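Local coordinates for protein neurotoxin (Clostridium botulinum, PDB 3N7L) that probably recognises gangliosides on nerve cells, serving as the receptor-binding domain of a botulinum neurotoxin, at residues N256-K261 against V267-K272; N275-G280 against V418-S423; F384-D389 against H394-P399. All coordinates share one frame; numbering follows the deposited sequence.

Contact 1 of 3, residues N256-K261 against V267-K272; sequences NRYMSK and VFNTRK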
loop_
_atom_site.group_PDB
_atom_site.type_symbol
_atom_site.label_atom_id
_atom_site.label_comp_id
_atom_site.label_asym_id
_atom_site.label_seq_id
_atom_site.Cartn_x
_atom_site.Cartn_y
_atom_site.Cartn_z
ATOM N N ASN A 256 -3.484 -12.402 -11.605
ATOM C CA ASN A 256 -2.611 -13.191 -12.464
ATOM C C ASN A 256 -2.900 -12.968 -13.941
ATOM O O ASN A 256 -2.649 -13.840 -14.772
ATOM C CB ASN A 256 -2.714 -14.683 -12.116
ATOM C CG ASN A 256 -1.825 -15.062 -10.943
ATOM O OD1 ASN A 256 -2.196 -15.880 -10.089
ATOM N ND2 ASN A 256 -0.640 -14.469 -10.897
ATOM N N ARG A 257 -3.435 -11.792 -14.258
ATOM C CA ARG A 257 -3.737 -11.429 -15.640
ATOM C C ARG A 257 -3.056 -10.114 -15.985
ATOM O O ARG A 257 -2.917 -9.238 -15.137
ATOM C CB ARG A 257 -5.248 -11.271 -15.840
ATOM C CG ARG A 257 -6.030 -12.555 -15.677
ATOM C CD ARG A 257 -6.015 -13.386 -16.946
ATOM N NE ARG A 257 -6.429 -14.749 -16.652
ATOM C CZ ARG A 257 -7.024 -15.573 -17.507
ATOM N NH1 ARG A 257 -7.304 -15.188 -18.755
ATOM N NH2 ARG A 257 -7.334 -16.799 -17.103
ATOM N N TYR A 258 -2.621 -9.985 -17.231
ATOM C CA TYR A 258 -2.004 -8.746 -17.683
ATOM C C TYR A 258 -2.796 -8.290 -18.900
ATOM O O TYR A 258 -3.561 -9.063 -19.477
ATOM C CB TYR A 258 -0.518 -8.958 -18.031
ATOM C CG TYR A 258 -0.260 -9.848 -19.228
ATOM C CD1 TYR A 258 -0.371 -9.354 -20.534
ATOM C CD2 TYR A 258 0.115 -11.183 -19.056
ATOM C CE1 TYR A 258 -0.106 -10.165 -21.635
ATOM C CE2 TYR A 258 0.376 -12.008 -20.149
ATOM C CZ TYR A 258 0.266 -11.493 -21.431
ATOM O OH TYR A 258 0.540 -12.307 -22.499
ATOM N N MET A 259 -2.620 -7.032 -19.283
ATOM C CA MET A 259 -3.336 -6.469 -20.418
ATOM C C MET A 259 -2.706 -6.698 -21.783
ATOM O O MET A 259 -1.518 -6.447 -21.986
ATOM C CB MET A 259 -3.515 -4.967 -20.223
ATOM C CG MET A 259 -4.881 -4.557 -19.740
ATOM S SD MET A 259 -5.002 -2.767 -19.524
ATOM C CE MET A 259 -4.412 -2.178 -21.080
ATOM N N SER A 260 -3.523 -7.166 -22.719
ATOM C CA SER A 260 -3.085 -7.383 -24.083
ATOM C C SER A 260 -4.155 -6.793 -25.002
ATOM O O SER A 260 -5.131 -6.199 -24.534
ATOM C CB SER A 260 -2.909 -8.872 -24.369
ATOM O OG SER A 260 -2.311 -9.056 -25.642
ATOM N N LYS A 261 -3.978 -6.966 -26.302
ATOM C CA LYS A 261 -4.921 -6.431 -27.270
ATOM C C LYS A 261 -5.112 -7.385 -28.443
ATOM O O LYS A 261 -4.172 -8.060 -28.871
ATOM C CB LYS A 261 -4.405 -5.072 -27.773
ATOM C CG LYS A 261 -5.170 -4.436 -28.925
ATOM C CD LYS A 261 -4.516 -3.097 -29.306
ATOM C CE LYS A 261 -5.228 -2.368 -30.449
ATOM N NZ LYS A 261 -5.079 -3.044 -31.775
ATOM N N VAL A 267 -7.842 -7.445 -24.036
ATOM C CA VAL A 267 -8.113 -8.771 -23.494
ATOM C C VAL A 267 -7.072 -9.059 -22.422
ATOM O O VAL A 267 -5.947 -8.551 -22.481
ATOM C CB VAL A 267 -8.050 -9.882 -24.578
ATOM C CG1 VAL A 267 -9.057 -9.601 -25.682
ATOM C CG2 VAL A 267 -6.645 -9.984 -25.140
ATOM N N PHE A 268 -7.450 -9.854 -21.430
ATOM C CA PHE A 268 -6.534 -10.184 -20.350
ATOM C C PHE A 268 -5.991 -11.590 -20.504
ATOM O O PHE A 268 -6.749 -12.539 -20.711
ATOM C CB PHE A 268 -7.229 -10.044 -18.997
ATOM C CG PHE A 268 -7.590 -8.629 -18.649
ATOM C CD1 PHE A 268 -8.842 -8.114 -18.970
ATOM C CD2 PHE A 268 -6.677 -7.812 -17.990
ATOM C CE1 PHE A 268 -9.182 -6.802 -18.631
ATOM C CE2 PHE A 268 -7.005 -6.499 -17.646
ATOM C CZ PHE A 268 -8.262 -5.995 -17.968
ATOM N N ASN A 269 -4.672 -11.712 -20.416
ATOM C CA ASN A 269 -4.009 -13.003 -20.539
ATOM C C ASN A 269 -3.346 -13.395 -19.222
ATOM O O ASN A 269 -3.033 -12.532 -18.393
ATOM C CB ASN A 269 -2.956 -12.958 -21.649
ATOM C CG ASN A 269 -3.562 -12.688 -23.017
ATOM O OD1 ASN A 269 -4.734 -12.978 -23.261
ATOM N ND2 ASN A 269 -2.758 -12.149 -23.918
ATOM N N THR A 270 -3.138 -14.695 -19.032
ATOM C CA THR A 270 -2.507 -15.196 -17.817
ATOM C C THR A 270 -1.020 -14.829 -17.821
ATOM O O THR A 270 -0.312 -15.120 -18.784
ATOM C CB THR A 270 -2.659 -16.726 -17.717
ATOM O OG1 THR A 270 -4.054 -17.051 -17.708
ATOM C CG2 THR A 270 -2.017 -17.257 -16.435
ATOM N N ARG A 271 -0.546 -14.185 -16.756
ATOM C CA ARG A 271 0.860 -13.801 -16.710
ATOM C C ARG A 271 1.758 -15.025 -16.518
ATOM O O ARG A 271 1.322 -16.064 -16.012
ATOM C CB ARG A 271 1.117 -12.733 -15.622
ATOM C CG ARG A 271 0.929 -13.170 -14.191
ATOM C CD ARG A 271 1.222 -12.020 -13.213
ATOM N NE ARG A 271 0.208 -10.967 -13.251
ATOM C CZ ARG A 271 0.379 -9.755 -13.777
ATOM N NH1 ARG A 271 1.537 -9.409 -14.324
ATOM N NH2 ARG A 271 -0.619 -8.880 -13.754
ATOM N N LYS A 272 3.007 -14.896 -16.953
ATOM C CA LYS A 272 3.986 -15.976 -16.887
ATOM C C LYS A 272 4.344 -16.428 -15.472
ATOM O O LYS A 272 4.410 -17.624 -15.198
ATOM C CB LYS A 272 5.254 -15.562 -17.637
ATOM C CG LYS A 272 6.252 -16.692 -17.815
ATOM C CD LYS A 272 7.472 -16.243 -18.606
ATOM C CE LYS A 272 8.448 -17.398 -18.815
ATOM N NZ LYS A 272 8.898 -17.974 -17.520
#
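Tyr258 and Asn269 form an antiparallel hydrogen-bonded pair, with Tyr258 N to Asn269 O at 2.8 Å and Asn269 N to Tyr258 O at 3.0 Å. Ser260 and Val267 repeat this pattern, Ser260 N meeting Val267 O at 2.8 Å. Past the strand ends Arg271 N still reaches Asn256 O (2.9 Å), from above the carbonyl plane; the Arg271 side chain crosses that of Asn256 at about a right angle, its CG and CD passing ND2, and its NE hydrogen-bonds Met255 O. Thr270 OG1 sits over the centre of the Arg257 guanidinium, 3.2 Å above its plane and badly angled for a hydrogen bond, while Arg257 NH1 makes a weak in-plane bond to Phe268 O. A bend at chi2 (-83°) turns this arginine across the partner strand. Met259 and Phe268 lie side by side on that same face, Met259 CG against Phe268 CE2 at 3.6 Å, the phenyl continuing onto Leu397 and Pro399. On the opposite face of the hairpin, the Tyr258 ring takes Asn269 CB over one side, a CH-pi contact 4.0 Å from the centroid. This two-stranded beta hairpin is part of the C-terminal beta-trefoil.

Contact 2 of 3, residues N275-G280 against V418-S423; sequences NDFNEG and VFVPAS
Phe277 lays one face of its ring beneath Val420, whose CG2 stands 4.1 Å above the plane and is displaced toward the rim. The other methyl reaches the root of the phenylalanine: Val420 CG1 lies 4.1 Å from Phe277 CB and equally far from Phe277 CD1, so both methyls lie on one side of the ring, near its attached end. With CG1 anti to the backbone N (chi1 -177°), both branches of Val420 are presented to the loop. The two side chains cross at about a right angle, and their contact is wholly apolar, with closest approaches of about van der Waals length. Strand 417-421 is the last of the chain and pairs with strand 246-251, near the start of the C-terminal receptor-binding half; this brings the two ends of the beta-trefoil together, and loop 275-280 packs against that closure. Phe277 also touches Ile250 of the partnering strand and Ala137 from the N-terminal, concanavalin-like half, which places its ring near the junction of the two halves. Asn278 is the centre of an inverse gamma turn, and a weak backbone bond joins Glu279 N to Phe277 O across it. The Asn278 amide reaches toward the chain end: Asn278 ND2 comes within 3.7 Å of Ala422 O, with no hydrogen bond between them, while the side chain also rests on Tyr248.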
loop_
_atom_site.group_PDB
_atom_site.type_symbol
_atom_site.label_atom_id
_atom_site.label_comp_id
_atom_site.label_asym_id
_atom_site.label_seq_id
_atom_site.Cartn_x
_atom_site.Cartn_y
_atom_site.Cartn_z
ATOM N N ASN A 275 7.074 -13.157 -9.999
ATOM C CA ASN A 275 8.179 -12.429 -9.399
ATOM C C ASN A 275 8.036 -10.926 -9.631
ATOM O O ASN A 275 8.646 -10.126 -8.922
ATOM C CB ASN A 275 9.548 -12.947 -9.885
ATOM C CG ASN A 275 9.609 -13.169 -11.378
ATOM O OD1 ASN A 275 9.279 -12.284 -12.167
ATOM N ND2 ASN A 275 10.053 -14.359 -11.777
ATOM N N ASP A 276 7.191 -10.556 -10.595
ATOM C CA ASP A 276 6.935 -9.154 -10.949
ATOM C C ASP A 276 5.556 -8.978 -11.578
ATOM O O ASP A 276 4.830 -9.947 -11.782
ATOM C CB ASP A 276 7.965 -8.662 -11.969
ATOM C CG ASP A 276 9.263 -8.241 -11.334
ATOM O OD1 ASP A 276 10.213 -7.936 -12.084
ATOM O OD2 ASP A 276 9.333 -8.203 -10.087
ATOM N N PHE A 277 5.205 -7.733 -11.886
ATOM C CA PHE A 277 3.937 -7.438 -12.549
ATOM C C PHE A 277 4.255 -6.878 -13.932
ATOM O O PHE A 277 3.370 -6.395 -14.643
ATOM C CB PHE A 277 3.121 -6.406 -11.768
ATOM C CG PHE A 277 2.455 -6.957 -10.546
ATOM C CD1 PHE A 277 3.007 -6.758 -9.285
ATOM C CD2 PHE A 277 1.286 -7.702 -10.657
ATOM C CE1 PHE A 277 2.405 -7.292 -8.153
ATOM C CE2 PHE A 277 0.671 -8.245 -9.531
ATOM C CZ PHE A 277 1.231 -8.041 -8.275
ATOM N N ASN A 278 5.522 -6.970 -14.317
ATOM C CA ASN A 278 5.968 -6.430 -15.592
ATOM C C ASN A 278 5.760 -7.296 -16.829
ATOM O O ASN A 278 6.691 -7.906 -17.356
ATOM C CB ASN A 278 7.429 -6.000 -15.462
ATOM C CG ASN A 278 7.608 -4.889 -14.430
ATOM O OD1 ASN A 278 7.192 -5.027 -13.279
ATOM N ND2 ASN A 278 8.220 -3.781 -14.842
ATOM N N GLU A 279 4.520 -7.317 -17.299
ATOM C CA GLU A 279 4.145 -8.074 -18.482
ATOM C C GLU A 279 2.939 -7.389 -19.121
ATOM O O GLU A 279 2.085 -6.837 -18.424
ATOM C CB GLU A 279 3.814 -9.520 -18.095
ATOM C CG GLU A 279 3.365 -10.395 -19.253
ATOM C CD GLU A 279 3.512 -11.883 -18.954
ATOM O OE1 GLU A 279 3.435 -12.270 -17.763
ATOM O OE2 GLU A 279 3.695 -12.666 -19.917
ATOM N N GLY A 280 2.885 -7.398 -20.446
ATOM C CA GLY A 280 1.773 -6.779 -21.137
ATOM C C GLY A 280 1.911 -5.285 -21.360
ATOM O O GLY A 280 2.960 -4.698 -21.120
ATOM N N VAL A 418 -6.496 -1.693 -9.724
ATOM C CA VAL A 418 -5.227 -1.316 -9.135
ATOM C C VAL A 418 -4.229 -0.876 -10.198
ATOM O O VAL A 418 -4.350 -1.259 -11.362
ATOM C CB VAL A 418 -4.642 -2.498 -8.358
ATOM C CG1 VAL A 418 -3.213 -2.230 -8.033
ATOM C CG2 VAL A 418 -5.442 -2.728 -7.085
ATOM N N PHE A 419 -3.253 -0.065 -9.789
ATOM C CA PHE A 419 -2.220 0.428 -10.692
ATOM C C PHE A 419 -0.817 0.200 -10.126
ATOM O O PHE A 419 -0.442 0.772 -9.103
ATOM C CB PHE A 419 -2.420 1.919 -10.982
ATOM C CG PHE A 419 -3.748 2.235 -11.593
ATOM C CD1 PHE A 419 -4.830 2.579 -10.792
ATOM C CD2 PHE A 419 -3.932 2.138 -12.972
ATOM C CE1 PHE A 419 -6.087 2.822 -11.355
ATOM C CE2 PHE A 419 -5.182 2.377 -13.546
ATOM C CZ PHE A 419 -6.264 2.720 -12.731
ATOM N N VAL A 420 -0.049 -0.644 -10.801
ATOM C CA VAL A 420 1.308 -0.942 -10.377
ATOM C C VAL A 420 2.264 -0.129 -11.235
ATOM O O VAL A 420 2.309 -0.291 -12.456
ATOM C CB VAL A 420 1.633 -2.436 -10.552
ATOM C CG1 VAL A 420 3.046 -2.727 -10.037
ATOM C CG2 VAL A 420 0.606 -3.275 -9.806
ATOM N N PRO A 421 3.045 0.760 -10.606
ATOM C CA PRO A 421 3.992 1.578 -11.371
ATOM C C PRO A 421 4.998 0.706 -12.126
ATOM O O PRO A 421 5.561 -0.235 -11.565
ATOM C CB PRO A 421 4.643 2.447 -10.299
ATOM C CG PRO A 421 4.588 1.580 -9.072
ATOM C CD PRO A 421 3.216 0.955 -9.155
ATOM N N ALA A 422 5.194 1.009 -13.404
ATOM C CA ALA A 422 6.132 0.263 -14.226
ATOM C C ALA A 422 7.558 0.627 -13.813
ATOM O O ALA A 422 8.454 -0.214 -13.836
ATOM C CB ALA A 422 5.910 0.592 -15.691
ATOM N N SER A 423 7.739 1.889 -13.426
ATOM C CA SER A 423 9.027 2.442 -13.001
ATOM C C SER A 423 10.254 1.817 -13.660
ATOM O O SER A 423 11.229 1.499 -12.939
ATOM C CB SER A 423 9.155 2.356 -11.476
ATOM O OG SER A 423 8.294 3.292 -10.853
#

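Contact 3 of 3, residues F384-D389 against H394-P399; sequences FKLGDD and HEYLIP. With SO4 (sulfate ion), chain B.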
loop_
_atom_site.group_PDB
_atom_site.type_symbol
_atom_site.label_atom_id
_atom_site.label_comp_id
_atom_site.label_asym_id
_atom_site.label_seq_id
_atom_site.Cartn_x
_atom_site.Cartn_y
_atom_site.Cartn_z
ATOM N N PHE A 384 -17.162 -13.971 -28.114
ATOM C CA PHE A 384 -17.431 -13.238 -29.339
ATOM C C PHE A 384 -16.208 -13.281 -30.252
ATOM O O PHE A 384 -15.344 -14.144 -30.085
ATOM C CB PHE A 384 -17.889 -11.791 -29.051
ATOM C CG PHE A 384 -16.876 -10.926 -28.330
ATOM C CD1 PHE A 384 -16.370 -9.780 -28.939
ATOM C CD2 PHE A 384 -16.472 -11.222 -27.028
ATOM C CE1 PHE A 384 -15.476 -8.939 -28.262
ATOM C CE2 PHE A 384 -15.581 -10.389 -26.342
ATOM C CZ PHE A 384 -15.080 -9.244 -26.958
ATOM N N LYS A 385 -16.135 -12.374 -31.221
ATOM C CA LYS A 385 -15.015 -12.374 -32.152
ATOM C C LYS A 385 -14.206 -11.077 -32.153
ATOM O O LYS A 385 -14.770 -9.983 -32.194
ATOM C CB LYS A 385 -15.534 -12.665 -33.568
ATOM C CG LYS A 385 -16.317 -13.970 -33.677
ATOM C CD LYS A 385 -16.874 -14.186 -35.078
ATOM C CE LYS A 385 -17.552 -15.548 -35.187
ATOM N NZ LYS A 385 -18.172 -15.749 -36.523
ATOM N N LEU A 386 -12.883 -11.214 -32.106
ATOM C CA LEU A 386 -11.972 -10.070 -32.121
ATOM C C LEU A 386 -10.860 -10.311 -33.137
ATOM O O LEU A 386 -10.452 -11.455 -33.373
ATOM C CB LEU A 386 -11.342 -9.843 -30.736
ATOM C CG LEU A 386 -12.217 -9.294 -29.603
ATOM C CD1 LEU A 386 -11.433 -9.307 -28.294
ATOM C CD2 LEU A 386 -12.680 -7.881 -29.938
ATOM N N GLY A 387 -10.380 -9.228 -33.741
ATOM C CA GLY A 387 -9.310 -9.330 -34.717
ATOM C C GLY A 387 -9.604 -10.258 -35.882
ATOM O O GLY A 387 -10.615 -10.111 -36.572
ATOM N N ASP A 388 -8.720 -11.225 -36.097
ATOM C CA ASP A 388 -8.894 -12.162 -37.192
ATOM C C ASP A 388 -9.844 -13.326 -36.900
ATOM O O ASP A 388 -9.915 -14.271 -37.686
ATOM C CB ASP A 388 -7.532 -12.693 -37.654
ATOM C CG ASP A 388 -6.827 -13.508 -36.589
ATOM O OD1 ASP A 388 -5.670 -13.922 -36.832
ATOM O OD2 ASP A 388 -7.422 -13.740 -35.513
ATOM N N ASP A 389 -10.571 -13.273 -35.782
ATOM C CA ASP A 389 -11.531 -14.336 -35.474
ATOM C C ASP A 389 -12.525 -14.353 -36.624
ATOM O O ASP A 389 -13.030 -13.301 -37.024
ATOM C CB ASP A 389 -12.297 -14.058 -34.181
ATOM C CG ASP A 389 -11.457 -14.269 -32.950
ATOM O OD1 ASP A 389 -10.409 -14.937 -33.056
ATOM O OD2 ASP A 389 -11.859 -13.778 -31.873
ATOM N N HIS A 394 -15.010 -16.909 -29.501
ATOM C CA HIS A 394 -14.004 -17.308 -28.526
ATOM C C HIS A 394 -14.242 -16.563 -27.225
ATOM O O HIS A 394 -14.674 -15.408 -27.237
ATOM C CB HIS A 394 -12.602 -16.958 -29.037
ATOM C CG HIS A 394 -12.286 -17.537 -30.379
ATOM N ND1 HIS A 394 -11.730 -18.789 -30.538
ATOM C CD2 HIS A 394 -12.486 -17.053 -31.628
ATOM C CE1 HIS A 394 -11.602 -19.051 -31.827
ATOM N NE2 HIS A 394 -12.054 -18.014 -32.509
ATOM N N GLU A 395 -13.965 -17.228 -26.113
ATOM C CA GLU A 395 -14.119 -16.616 -24.800
ATOM C C GLU A 395 -12.949 -15.663 -24.579
ATOM O O GLU A 395 -11.793 -16.035 -24.766
ATOM C CB GLU A 395 -14.122 -17.691 -23.701
ATOM C CG GLU A 395 -15.425 -18.498 -23.607
ATOM C CD GLU A 395 -16.545 -17.752 -22.879
ATOM O OE1 GLU A 395 -17.727 -18.120 -23.060
ATOM O OE2 GLU A 395 -16.249 -16.806 -22.114
ATOM N N TYR A 396 -13.259 -14.429 -24.202
ATOM C CA TYR A 396 -12.245 -13.424 -23.928
ATOM C C TYR A 396 -12.552 -12.785 -22.588
ATOM O O TYR A 396 -13.700 -12.410 -22.319
ATOM C CB TYR A 396 -12.243 -12.321 -25.005
ATOM C CG TYR A 396 -11.720 -12.765 -26.355
ATOM C CD1 TYR A 396 -10.376 -13.101 -26.527
ATOM C CD2 TYR A 396 -12.574 -12.888 -27.446
ATOM C CE1 TYR A 396 -9.899 -13.558 -27.758
ATOM C CE2 TYR A 396 -12.108 -13.344 -28.679
ATOM C CZ TYR A 396 -10.771 -13.678 -28.826
ATOM O OH TYR A 396 -10.308 -14.146 -30.037
ATOM N N LEU A 397 -11.530 -12.674 -21.745
ATOM C CA LEU A 397 -11.682 -12.029 -20.449
ATOM C C LEU A 397 -11.423 -10.576 -20.819
ATOM O O LEU A 397 -10.326 -10.225 -21.270
ATOM C CB LEU A 397 -10.627 -12.536 -19.468
ATOM C CG LEU A 397 -10.635 -11.934 -18.059
ATOM C CD1 LEU A 397 -12.008 -12.143 -17.401
ATOM C CD2 LEU A 397 -9.534 -12.582 -17.233
ATOM N N ILE A 398 -12.434 -9.733 -20.640
ATOM C CA ILE A 398 -12.313 -8.343 -21.038
ATOM C C ILE A 398 -12.824 -7.321 -20.039
ATOM O O ILE A 398 -13.623 -7.636 -19.157
ATOM C CB ILE A 398 -13.121 -8.078 -22.322
ATOM C CG1 ILE A 398 -14.610 -8.343 -22.041
ATOM C CG2 ILE A 398 -12.635 -8.976 -23.461
ATOM C CD1 ILE A 398 -15.555 -7.703 -23.039
ATOM N N PRO A 399 -12.354 -6.074 -20.169
ATOM C CA PRO A 399 -12.808 -5.010 -19.278
ATOM C C PRO A 399 -14.173 -4.688 -19.901
ATOM O O PRO A 399 -14.290 -4.620 -21.126
ATOM C CB PRO A 399 -11.767 -3.911 -19.493
ATOM C CG PRO A 399 -11.360 -4.108 -20.909
ATOM C CD PRO A 399 -11.283 -5.601 -21.067
HETATM S S SO4 B . -11.395 -18.754 -36.050
HETATM O O1 SO4 B . -11.445 -20.215 -35.949
HETATM O O2 SO4 B . -11.492 -18.355 -37.464
HETATM O O3 SO4 B . -10.118 -18.247 -35.485
HETATM O O4 SO4 B . -12.526 -18.192 -35.284
#
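Tyr396 starts beside Phe384, its CB 4.1 Å from Phe384 CE2, and runs back along segment 384-389. CD2 then stands over a face of the Phe384 ring, giving an edge-to-face pair with planes at 76°. Leu386 CD1 covers one face of the tyrosine in a CH-pi contact, while Phe384 O lies 3.6 Å from Tyr396 CE2 at the ring edge. At the tip Tyr396 OH is directed at Asp389 OD2 as a hydrogen-bond donor, though the modelled 2.4 Å is too short to take literally. Asp389 OD2 also accepts Leu386 N (2.8 Å), which comes from above the carboxylate plane, and so ties the two ends of the type II' turn Leu386-Asp389. Lys262 NZ makes a salt bridge to Asp389 OD1 and a hydrogen bond to Tyr396 OH. Nearby His394 NE2 binds O4 of a sulfate at 2.8 Å. Probably a crystallisation ion, it is also held by backbone N atoms of Tyr390, Trp391 and Phe392, in a loop that probably contributes to ganglioside binding. Phe384 and His394 pair where strands 373-384 and 394-402 meet; the latter also borders strand 329-335, and Val267 of strand 265-270 packs on Leu386 and Tyr396.

All three contacts belong to the C-terminal beta-trefoil half. Contact 1 is the middle piece: its hairpin touches contact 2 through Glu279 and Gly280, the former accepting a probable hydrogen bond from Lys272 N, and contact 3 through the Phe268 N to Leu397 O bond and apolar packing. Contacts 2 and 3 do not meet, their nearest atoms being about 11 Å apart, although strands 394-402 and 417-421 reach the same sheet. Each contact is partly buried. Backbone pairing dominates contact 1, whereas contact 2, nearest the chain's centre, has no hydrogen bond across its segments; contact 3, farthest out, combines an aromatic pair with a charged cluster and a bound anion.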